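Long-range contacts in cyclic UMP-AMP synthase (Rhodothermus marinus SG0.5JP17-172, PDB 6E0K), which converts UTP and ATP into 3',3'-cUAMP, a second messenger that activates abortive infection in CBASS antiphage defence: residues 186-190 / 216-220; 208-214 / 265-271. One frame throughout, in Å; residues are numbered along the deposited sequence.

Interaction 1: residues 186-190 / 216-220; sequences YKPTI and ECLLY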
loop_
_atom_site.group_PDB
_atom_site.type_symbol
_atom_site.label_atom_id
_atom_site.label_comp_id
_atom_site.label_asym_id
_atom_site.label_seq_id
_atom_site.Cartn_x
_atom_site.Cartn_y
_atom_site.Cartn_z
ATOM N N TYR A 186 5.755 5.423 -14.361
ATOM C CA TYR A 186 4.607 5.202 -13.485
ATOM C C TYR A 186 4.874 5.680 -12.057
ATOM O O TYR A 186 4.076 6.431 -11.488
ATOM C CB TYR A 186 4.220 3.717 -13.510
ATOM C CG TYR A 186 3.079 3.347 -12.586
ATOM C CD1 TYR A 186 1.857 4.020 -12.655
ATOM C CD2 TYR A 186 3.206 2.313 -11.658
ATOM C CE1 TYR A 186 0.813 3.681 -11.820
ATOM C CE2 TYR A 186 2.167 1.972 -10.815
ATOM C CZ TYR A 186 0.964 2.666 -10.908
ATOM O OH TYR A 186 -0.056 2.320 -10.054
ATOM N N LYS A 187 5.993 5.280 -11.467
ATOM C CA LYS A 187 6.207 5.656 -10.069
ATOM C C LYS A 187 6.477 7.154 -9.915
ATOM O O LYS A 187 5.925 7.771 -8.997
ATOM C CB LYS A 187 7.340 4.826 -9.451
ATOM C CG LYS A 187 7.050 3.336 -9.466
ATOM C CD LYS A 187 5.748 3.000 -8.784
ATOM C CE LYS A 187 5.538 1.490 -8.741
ATOM N NZ LYS A 187 6.651 0.794 -8.023
ATOM N N PRO A 188 7.299 7.793 -10.764
ATOM C CA PRO A 188 7.405 9.260 -10.666
ATOM C C PRO A 188 6.070 9.955 -10.821
ATOM O O PRO A 188 5.845 10.997 -10.193
ATOM C CB PRO A 188 8.369 9.633 -11.806
ATOM C CG PRO A 188 9.196 8.380 -12.019
ATOM C CD PRO A 188 8.244 7.235 -11.752
ATOM N N THR A 189 5.174 9.407 -11.644
ATOM C CA THR A 189 3.872 10.040 -11.824
ATOM C C THR A 189 3.033 9.927 -10.558
ATOM O O THR A 189 2.369 10.893 -10.161
ATOM C CB THR A 189 3.152 9.420 -13.028
ATOM O OG1 THR A 189 3.909 9.709 -14.215
ATOM C CG2 THR A 189 1.757 10.028 -13.191
ATOM N N ILE A 190 3.053 8.762 -9.902
ATOM C CA ILE A 190 2.379 8.631 -8.615
ATOM C C ILE A 190 2.891 9.681 -7.644
ATOM O O ILE A 190 2.113 10.354 -6.956
ATOM C CB ILE A 190 2.575 7.221 -8.039
ATOM C CG1 ILE A 190 1.807 6.186 -8.864
ATOM C CG2 ILE A 190 2.115 7.182 -6.586
ATOM C CD1 ILE A 190 2.163 4.758 -8.430
ATOM N N GLU A 216 -2.645 5.367 -5.584
ATOM C CA GLU A 216 -1.861 4.410 -6.367
ATOM C C GLU A 216 -2.769 3.481 -7.154
ATOM O O GLU A 216 -2.554 3.244 -8.350
ATOM C CB GLU A 216 -0.933 3.592 -5.459
ATOM C CG GLU A 216 0.207 4.405 -4.887
ATOM C CD GLU A 216 1.321 3.570 -4.251
ATOM O OE1 GLU A 216 1.422 2.327 -4.460
ATOM O OE2 GLU A 216 2.099 4.184 -3.504
ATOM N N CYS A 217 -3.800 2.948 -6.495
ATOM C CA CYS A 217 -4.727 2.055 -7.182
ATOM C C CYS A 217 -5.451 2.770 -8.315
ATOM O O CYS A 217 -5.664 2.190 -9.384
ATOM C CB CYS A 217 -5.737 1.469 -6.189
ATOM S SG CYS A 217 -5.020 0.307 -4.994
ATOM N N LEU A 218 -5.847 4.029 -8.098
ATOM C CA LEU A 218 -6.525 4.779 -9.149
ATOM C C LEU A 218 -5.630 4.913 -10.372
ATOM O O LEU A 218 -6.048 4.638 -11.505
ATOM C CB LEU A 218 -6.932 6.159 -8.624
ATOM C CG LEU A 218 -7.719 7.035 -9.599
ATOM C CD1 LEU A 218 -9.163 6.528 -9.699
ATOM C CD2 LEU A 218 -7.686 8.502 -9.167
ATOM N N LEU A 219 -4.371 5.293 -10.149
ATOM C CA LEU A 219 -3.443 5.478 -11.261
ATOM C C LEU A 219 -3.062 4.159 -11.921
ATOM O O LEU A 219 -2.763 4.133 -13.127
ATOM C CB LEU A 219 -2.196 6.208 -10.754
ATOM C CG LEU A 219 -2.510 7.637 -10.294
ATOM C CD1 LEU A 219 -1.323 8.249 -9.537
ATOM C CD2 LEU A 219 -2.922 8.542 -11.461
ATOM N N TYR A 220 -3.072 3.062 -11.162
ATOM C CA TYR A 220 -2.761 1.763 -11.746
ATOM C C TYR A 220 -3.714 1.416 -12.882
ATOM O O TYR A 220 -3.330 0.724 -13.835
ATOM C CB TYR A 220 -2.809 0.682 -10.666
ATOM C CG TYR A 220 -2.450 -0.673 -11.211
ATOM C CD1 TYR A 220 -1.126 -1.016 -11.434
ATOM C CD2 TYR A 220 -3.436 -1.595 -11.516
ATOM C CE1 TYR A 220 -0.789 -2.248 -11.944
ATOM C CE2 TYR A 220 -3.104 -2.833 -12.032
ATOM C CZ TYR A 220 -1.788 -3.148 -12.238
ATOM O OH TYR A 220 -1.451 -4.382 -12.753
#
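Tyr-186, Ile-190, Glu-216, Leu-219 and Tyr-220 make a helix-helix packing contact between helices 186-202 and 212-220 in the helical part of this CD-NTase. The short segments are steeply inclined, nearer antiparallel than parallel at 134°, with their axes 10.6 Å apart at closest approach. They draw together toward Ile-190 and Glu-216 and open toward Tyr-186 and Tyr-220, where the wider gap is taken up by the Tyr-186 ring.

Ile-190 is the bump at the narrow end. CG2 meets Glu-216 CG at 3.8 Å, the two side chains crossing at about a right angle, while CG1 rests on Leu-219 CD1 at 3.8 Å. The Ile-190 and Leu-219 side chains point in opposite directions and slide past each other, so the Leu-219 CD1 methyl settles against Ile-190 CG1 and CA. On its own helix, Ile-190 CD1 lies above the rim of one face of the Tyr-186 ring and covers part of that face.

With CG anti to the backbone N (chi1 177°), Tyr-186 reaches across the wide end. Its CE1 comes 4.1 Å from Leu-219 CB, and the hydroxyl enters the angle between the helix backbone and the Tyr-220 side chain. No hydrogen bond crosses here: Tyr-186 OH bonds to Gln-253 OE1, and the Glu-216 chain, extended beyond CG, places OE2 and OE1 for hydrogen bonds to Thr-53 and His-171 respectively. OE2 also forms a weak, long ion pair with the ATP-binding Lys-194. Val-238 of helix 231-244 touches Leu-219, and Lys-178 makes cation-pi contacts with both tyrosines. At the end of its reach Tyr-186 OH sits 3.2 Å from Tyr-220 CA and 3.3 Å from Tyr-220 CB, in the plane of the Tyr-220 ring at its edge.

Interaction 2: residues 208-214 / 265-271; sequences DLAPSYF and EQWSEEK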
loop_
_atom_site.group_PDB
_atom_site.type_symbol
_atom_site.label_atom_id
_atom_site.label_comp_id
_atom_site.label_asym_id
_atom_site.label_seq_id
_atom_site.Cartn_x
_atom_site.Cartn_y
_atom_site.Cartn_z
ATOM N N ASP A 208 -8.376 14.246 3.339
ATOM C CA ASP A 208 -8.525 12.969 2.654
ATOM C C ASP A 208 -8.718 13.135 1.150
ATOM O O ASP A 208 -9.405 12.328 0.519
ATOM C CB ASP A 208 -9.675 12.171 3.272
ATOM C CG ASP A 208 -11.013 12.886 3.184
ATOM O OD1 ASP A 208 -11.053 14.075 2.804
ATOM O OD2 ASP A 208 -12.039 12.248 3.507
ATOM N N LEU A 209 -8.099 14.161 0.563
ATOM C CA LEU A 209 -8.257 14.417 -0.866
ATOM C C LEU A 209 -7.846 13.215 -1.713
ATOM O O LEU A 209 -8.513 12.886 -2.698
ATOM C CB LEU A 209 -7.442 15.649 -1.250
ATOM C CG LEU A 209 -7.472 16.058 -2.722
ATOM C CD1 LEU A 209 -8.886 16.428 -3.142
ATOM C CD2 LEU A 209 -6.543 17.224 -2.896
ATOM N N ALA A 210 -6.759 12.543 -1.348
ATOM C CA ALA A 210 -6.420 11.325 -2.076
ATOM C C ALA A 210 -5.489 10.458 -1.243
ATOM O O ALA A 210 -4.263 10.553 -1.374
ATOM C CB ALA A 210 -5.779 11.649 -3.427
ATOM N N PRO A 211 -6.037 9.609 -0.377
ATOM C CA PRO A 211 -5.188 8.730 0.435
ATOM C C PRO A 211 -4.249 7.928 -0.453
ATOM O O PRO A 211 -4.633 7.459 -1.527
ATOM C CB PRO A 211 -6.198 7.833 1.158
ATOM C CG PRO A 211 -7.489 8.621 1.143
ATOM C CD PRO A 211 -7.470 9.374 -0.151
ATOM N N SER A 212 -3.005 7.762 0.015
ATOM C CA SER A 212 -1.928 7.293 -0.855
ATOM C C SER A 212 -2.255 5.962 -1.521
ATOM O O SER A 212 -2.072 5.796 -2.732
ATOM C CB SER A 212 -0.630 7.167 -0.059
ATOM O OG SER A 212 -0.154 8.452 0.319
ATOM N N TYR A 213 -2.723 4.992 -0.747
ATOM C CA TYR A 213 -2.982 3.686 -1.335
ATOM C C TYR A 213 -4.064 3.769 -2.408
ATOM O O TYR A 213 -3.917 3.203 -3.498
ATOM C CB TYR A 213 -3.364 2.697 -0.234
ATOM C CG TYR A 213 -3.838 1.359 -0.744
ATOM C CD1 TYR A 213 -2.927 0.409 -1.189
ATOM C CD2 TYR A 213 -5.189 1.043 -0.767
ATOM C CE1 TYR A 213 -3.346 -0.830 -1.634
ATOM C CE2 TYR A 213 -5.628 -0.198 -1.227
ATOM C CZ TYR A 213 -4.691 -1.126 -1.665
ATOM O OH TYR A 213 -5.102 -2.366 -2.117
ATOM N N PHE A 214 -5.160 4.482 -2.119
ATOM C CA PHE A 214 -6.234 4.628 -3.101
ATOM C C PHE A 214 -5.753 5.368 -4.343
ATOM O O PHE A 214 -6.169 5.058 -5.468
ATOM C CB PHE A 214 -7.420 5.369 -2.483
ATOM C CG PHE A 214 -8.141 4.603 -1.410
ATOM C CD1 PHE A 214 -8.158 3.219 -1.407
ATOM C CD2 PHE A 214 -8.810 5.285 -0.403
ATOM C CE1 PHE A 214 -8.835 2.522 -0.416
ATOM C CE2 PHE A 214 -9.482 4.603 0.593
ATOM C CZ PHE A 214 -9.496 3.217 0.584
ATOM N N GLU A 265 -12.454 -0.281 3.603
ATOM C CA GLU A 265 -11.290 -0.757 2.862
ATOM C C GLU A 265 -11.279 -0.259 1.419
ATOM O O GLU A 265 -10.250 -0.356 0.740
ATOM C CB GLU A 265 -11.257 -2.290 2.879
ATOM C CG GLU A 265 -11.046 -2.925 4.259
ATOM C CD GLU A 265 -12.233 -2.746 5.201
ATOM O OE1 GLU A 265 -13.385 -2.679 4.717
ATOM O OE2 GLU A 265 -12.009 -2.663 6.429
ATOM N N GLN A 266 -12.399 0.257 0.931
ATOM C CA GLN A 266 -12.531 0.718 -0.437
ATOM C C GLN A 266 -12.714 2.228 -0.464
ATOM O O GLN A 266 -13.099 2.849 0.533
ATOM C CB GLN A 266 -13.719 0.029 -1.115
ATOM C CG GLN A 266 -13.600 -1.479 -1.047
ATOM C CD GLN A 266 -14.876 -2.171 -1.415
ATOM O OE1 GLN A 266 -15.914 -1.959 -0.788
ATOM N NE2 GLN A 266 -14.816 -3.004 -2.444
ATOM N N TRP A 267 -12.441 2.803 -1.624
ATOM C CA TRP A 267 -12.639 4.225 -1.850
ATOM C C TRP A 267 -14.065 4.438 -2.349
ATOM O O TRP A 267 -14.890 3.521 -2.352
ATOM C CB TRP A 267 -11.600 4.744 -2.839
ATOM C CG TRP A 267 -11.207 6.183 -2.644
ATOM C CD1 TRP A 267 -11.471 6.968 -1.561
ATOM C CD2 TRP A 267 -10.452 6.991 -3.556
ATOM N NE1 TRP A 267 -10.932 8.223 -1.745
ATOM C CE2 TRP A 267 -10.302 8.261 -2.962
ATOM C CE3 TRP A 267 -9.888 6.761 -4.820
ATOM C CZ2 TRP A 267 -9.606 9.305 -3.590
ATOM C CZ3 TRP A 267 -9.194 7.789 -5.442
ATOM C CH2 TRP A 267 -9.063 9.052 -4.823
ATOM N N SER A 268 -14.383 5.652 -2.777
ATOM C CA SER A 268 -15.661 5.913 -3.412
ATOM C C SER A 268 -15.418 6.671 -4.705
ATOM O O SER A 268 -14.460 7.442 -4.822
ATOM C CB SER A 268 -16.613 6.686 -2.490
ATOM O OG SER A 268 -16.312 8.072 -2.454
ATOM N N GLU A 269 -16.263 6.398 -5.701
ATOM C CA GLU A 269 -16.140 7.105 -6.970
ATOM C C GLU A 269 -16.271 8.605 -6.767
ATOM O O GLU A 269 -15.587 9.391 -7.430
ATOM C CB GLU A 269 -17.197 6.627 -7.960
ATOM C CG GLU A 269 -17.020 5.192 -8.411
ATOM C CD GLU A 269 -17.957 4.854 -9.538
ATOM O OE1 GLU A 269 -18.148 5.724 -10.416
ATOM O OE2 GLU A 269 -18.521 3.737 -9.535
ATOM N N GLU A 270 -17.135 9.025 -5.845
ATOM C CA GLU A 270 -17.306 10.455 -5.628
ATOM C C GLU A 270 -16.036 11.089 -5.076
ATOM O O GLU A 270 -15.684 12.215 -5.453
ATOM C CB GLU A 270 -18.491 10.710 -4.700
ATOM C CG GLU A 270 -18.909 12.161 -4.672
ATOM C CD GLU A 270 -19.497 12.645 -5.998
ATOM O OE1 GLU A 270 -19.812 11.803 -6.881
ATOM O OE2 GLU A 270 -19.636 13.871 -6.164
ATOM N N LYS A 271 -15.322 10.382 -4.194
ATOM C CA LYS A 271 -14.046 10.905 -3.700
ATOM C C LYS A 271 -13.005 10.962 -4.812
ATOM O O LYS A 271 -12.203 11.906 -4.873
ATOM C CB LYS A 271 -13.521 10.050 -2.540
ATOM C CG LYS A 271 -14.310 10.199 -1.236
ATOM C CD LYS A 271 -14.115 11.576 -0.622
ATOM C CE LYS A 271 -14.907 11.738 0.669
ATOM N NZ LYS A 271 -14.242 11.063 1.807
HETATM O O HOH W 1 -10.944 10.126 0.527
HETATM O O HOH W 2 -11.179 13.164 -2.665
#
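Lys-271 NZ forms a salt bridge with Asp-208 OD2 at 3.0 Å, approaching from above the carboxylate plane; bends at chi2 and chi4 bring the amine there. Asp-208 OD1 pairs with Arg-274, so each carboxylate oxygen has its own cationic partner. Two waters extend the polar side: one donates to Asp-208 O and accepts from Trp-267 NE1 at 3.0 Å, the other donates to both Leu-209 O and Lys-271 O. Ser-268 OG caps helix 269-285 by accepting from Lys-271 N.

Further in, Phe-214 and the five-membered ring of Trp-267 form an offset stack, centroids 4.5 Å apart and planes at 18°. Each CB also lies over the other's ring, a reciprocal pair of CH-pi contacts: Phe-214 CB is 3.9 Å from the six-membered centroid, Trp-267 CB 3.8 Å from the phenyl centroid. Pro-211 CD flanks the indole obliquely, while Glu-265 O meets the Phe-214 edge in plane, 3.4 Å from CE1. With the indole N-H satisfied by water, one indole face packs on Phe-214 and the opposite one on Lys-271 C, joining regions that supply ATP-binding Ser-212 and Glu-265.

Overall arrangement
Helix 212-220 is common to both interactions, whose centres lie about 13 Å apart. Its first turn takes part in interaction 2 and its C-terminal half in interaction 1, and the two meet directly where Leu-218 CD2 packs 4.1 Å from Trp-267 CZ3. In sequence the segments alternate, 186-190, 208-214, 216-220, 265-271, so the two contacts cross along the chain. Both border the nucleotide site: interaction 2 contains the ATP-binding residues Ser-212 and Glu-265, whereas the Glu-216 side chain of interaction 1 is about 4 Å from that of Lys-194 and about 5 Å from that of Ser-48. Helix 212-220 thus carries Ser-212 and, one turn on, Glu-216, consistent with a part in shaping the ATP site.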